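Local coordinates for protein titin heart isoform N2-B (Homo sapiens, PDB 2BK8) that is a giant muscle protein whose M1 immunoglobulin-like domain, from its M-band region, probably serves a structural role in the sarcomere, at residues A58-K63 with G71-K76. Sequence-based numbering, arbitrary orientation.
Sequences AILYVK and GTYRCK
The ring of Tyr-73 takes two methyl groups obliquely along its CD1–CE1 side: Leu-60 CD2 lies 3.8 Å from CD1, and Val-62 CG2 follows at 4.1 Å from CE1. Phe-38 stacks on the same ring, and the ring of Tyr-21 meets it with the two planes only slightly tilted. This is the interior of an I-set immunoglobulin sandwich, where strands E (57-62) and F (71-78) face each other from opposite sheets. No hydrogen bond joins the two segments; their axes come no closer than 9.5 Å, at 151° between chain directions, and apolar side chains alone bridge the gap. Alternate residues Ala-58, Leu-60 and Val-62 point inward to meet Tyr-73 and Cys-75. Tyr-73 has CG anti to its own carbonyl carbon (chi1 -70°), which lays the ring along the interior toward Val-62, while its OH bonds to Asp-69 O, the tyrosine corner familiar from Greek-key sandwiches. The leucine side chain as a whole crosses that of the tyrosine at about a right angle. Trp-36, the core tryptophan of the fold, touches Leu-60 and both members of the last pair, in which Cys-75 SG sits 4.1 Å from Ala-58 CB.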
loop_
_atom_site.group_PDB
_atom_site.type_symbol
_atom_site.label_atom_id
_atom_site.label_comp_id
_atom_site.label_asym_id
_atom_site.label_seq_id
_atom_site.Cartn_x
_atom_site.Cartn_y
_atom_site.Cartn_z
ATOM N N ALA A 58 -2.084 -4.625 -7.154
ATOM C CA ALA A 58 -2.501 -3.504 -6.282
ATOM C C ALA A 58 -1.494 -2.349 -6.295
ATOM O O ALA A 58 -0.285 -2.540 -6.086
ATOM C CB ALA A 58 -2.723 -3.999 -4.840
ATOM N N ILE A 59 -1.992 -1.129 -6.497
ATOM C CA ILE A 59 -1.135 0.058 -6.561
ATOM C C ILE A 59 -1.673 1.187 -5.669
ATOM O O ILE A 59 -2.849 1.579 -5.770
ATOM C CB ILE A 59 -0.939 0.571 -8.034
ATOM C CG1 ILE A 59 -0.418 -0.534 -8.961
ATOM C CG2 ILE A 59 -0.079 1.836 -8.062
ATOM C CD1 ILE A 59 -0.257 -0.090 -10.448
ATOM N N LEU A 60 -0.824 1.652 -4.761
ATOM C CA LEU A 60 -1.092 2.825 -3.930
ATOM C C LEU A 60 -0.159 3.973 -4.305
ATOM O O LEU A 60 1.056 3.858 -4.232
ATOM C CB LEU A 60 -0.945 2.508 -2.415
ATOM C CG LEU A 60 -0.932 3.756 -1.499
ATOM C CD1 LEU A 60 -2.314 4.448 -1.425
ATOM C CD2 LEU A 60 -0.451 3.369 -0.078
ATOM N N TYR A 61 -0.737 5.101 -4.696
ATOM C CA TYR A 61 0.026 6.328 -4.926
ATOM C C TYR A 61 -0.289 7.351 -3.841
ATOM O O TYR A 61 -1.452 7.719 -3.650
ATOM C CB TYR A 61 -0.290 6.911 -6.291
ATOM C CG TYR A 61 0.643 6.463 -7.384
ATOM C CD1 TYR A 61 0.532 5.192 -7.919
ATOM C CD2 TYR A 61 1.630 7.304 -7.880
ATOM C CE1 TYR A 61 1.374 4.763 -8.928
ATOM C CE2 TYR A 61 2.494 6.884 -8.894
ATOM C CZ TYR A 61 2.361 5.602 -9.404
ATOM O OH TYR A 61 3.167 5.142 -10.436
ATOM N N VAL A 62 0.757 7.802 -3.143
ATOM C CA VAL A 62 0.617 8.851 -2.095
ATOM C C VAL A 62 1.069 10.219 -2.589
ATOM O O VAL A 62 2.218 10.349 -3.003
ATOM C CB VAL A 62 1.470 8.522 -0.839
ATOM C CG1 VAL A 62 1.218 9.591 0.257
ATOM C CG2 VAL A 62 1.186 7.092 -0.314
ATOM N N LYS A 63 0.174 11.226 -2.533
ATOM C CA LYS A 63 0.374 12.590 -3.069
ATOM C C LYS A 63 0.713 13.653 -2.013
ATOM O O LYS A 63 0.460 13.446 -0.830
ATOM C CB LYS A 63 -0.887 13.049 -3.814
ATOM C CG LYS A 63 -1.096 12.404 -5.175
ATOM C CD LYS A 63 -0.936 10.888 -5.115
ATOM C CE LYS A 63 -0.082 10.439 -6.266
ATOM N NZ LYS A 63 -0.274 8.996 -6.529
ATOM N N GLY A 71 6.279 6.536 7.821
ATOM C CA GLY A 71 5.867 5.353 8.622
ATOM C C GLY A 71 5.717 4.057 7.835
ATOM O O GLY A 71 6.412 3.823 6.818
ATOM N N THR A 72 4.789 3.220 8.302
ATOM C CA THR A 72 4.578 1.886 7.742
ATOM C C THR A 72 3.258 1.780 6.975
ATOM O O THR A 72 2.210 2.179 7.508
ATOM C CB THR A 72 4.608 0.825 8.856
ATOM O OG1 THR A 72 5.845 0.914 9.582
ATOM C CG2 THR A 72 4.478 -0.559 8.258
ATOM N N TYR A 73 3.319 1.226 5.751
ATOM C CA TYR A 73 2.132 1.047 4.881
ATOM C C TYR A 73 1.870 -0.461 4.721
ATOM O O TYR A 73 2.825 -1.229 4.561
ATOM C CB TYR A 73 2.351 1.744 3.513
ATOM C CG TYR A 73 2.337 3.257 3.639
ATOM C CD1 TYR A 73 1.219 3.989 3.268
ATOM C CD2 TYR A 73 3.425 3.935 4.206
ATOM C CE1 TYR A 73 1.174 5.395 3.453
ATOM C CE2 TYR A 73 3.399 5.336 4.381
ATOM C CZ TYR A 73 2.276 6.047 4.009
ATOM O OH TYR A 73 2.291 7.434 4.189
ATOM N N ARG A 74 0.605 -0.883 4.824
ATOM C CA ARG A 74 0.202 -2.307 4.725
ATOM C C ARG A 74 -0.768 -2.475 3.566
ATOM O O ARG A 74 -1.691 -1.682 3.405
ATOM C CB ARG A 74 -0.487 -2.773 6.017
ATOM C CG ARG A 74 -1.135 -4.186 6.014
ATOM C CD ARG A 74 -1.844 -4.427 7.367
ATOM N NE ARG A 74 -2.382 -5.774 7.544
ATOM C CZ ARG A 74 -2.825 -6.259 8.706
ATOM N NH1 ARG A 74 -2.783 -5.521 9.814
ATOM N NH2 ARG A 74 -3.289 -7.495 8.784
ATOM N N CYS A 75 -0.548 -3.505 2.750
ATOM C CA CYS A 75 -1.538 -3.941 1.740
ATOM C C CYS A 75 -2.166 -5.218 2.273
ATOM O O CYS A 75 -1.473 -6.252 2.426
ATOM C CB CYS A 75 -0.857 -4.232 0.397
ATOM S SG CYS A 75 -1.987 -4.793 -0.927
ATOM N N LYS A 76 -3.455 -5.142 2.603
ATOM C CA LYS A 76 -4.214 -6.310 3.104
ATOM C C LYS A 76 -5.117 -6.943 2.033
ATOM O O LYS A 76 -5.995 -6.294 1.453
ATOM C CB LYS A 76 -5.032 -5.962 4.387
ATOM C CG LYS A 76 -5.778 -7.168 4.981
ATOM C CD LYS A 76 -6.568 -6.744 6.221
ATOM C CE LYS A 76 -7.437 -7.875 6.737
ATOM N NZ LYS A 76 -7.634 -7.829 8.225
#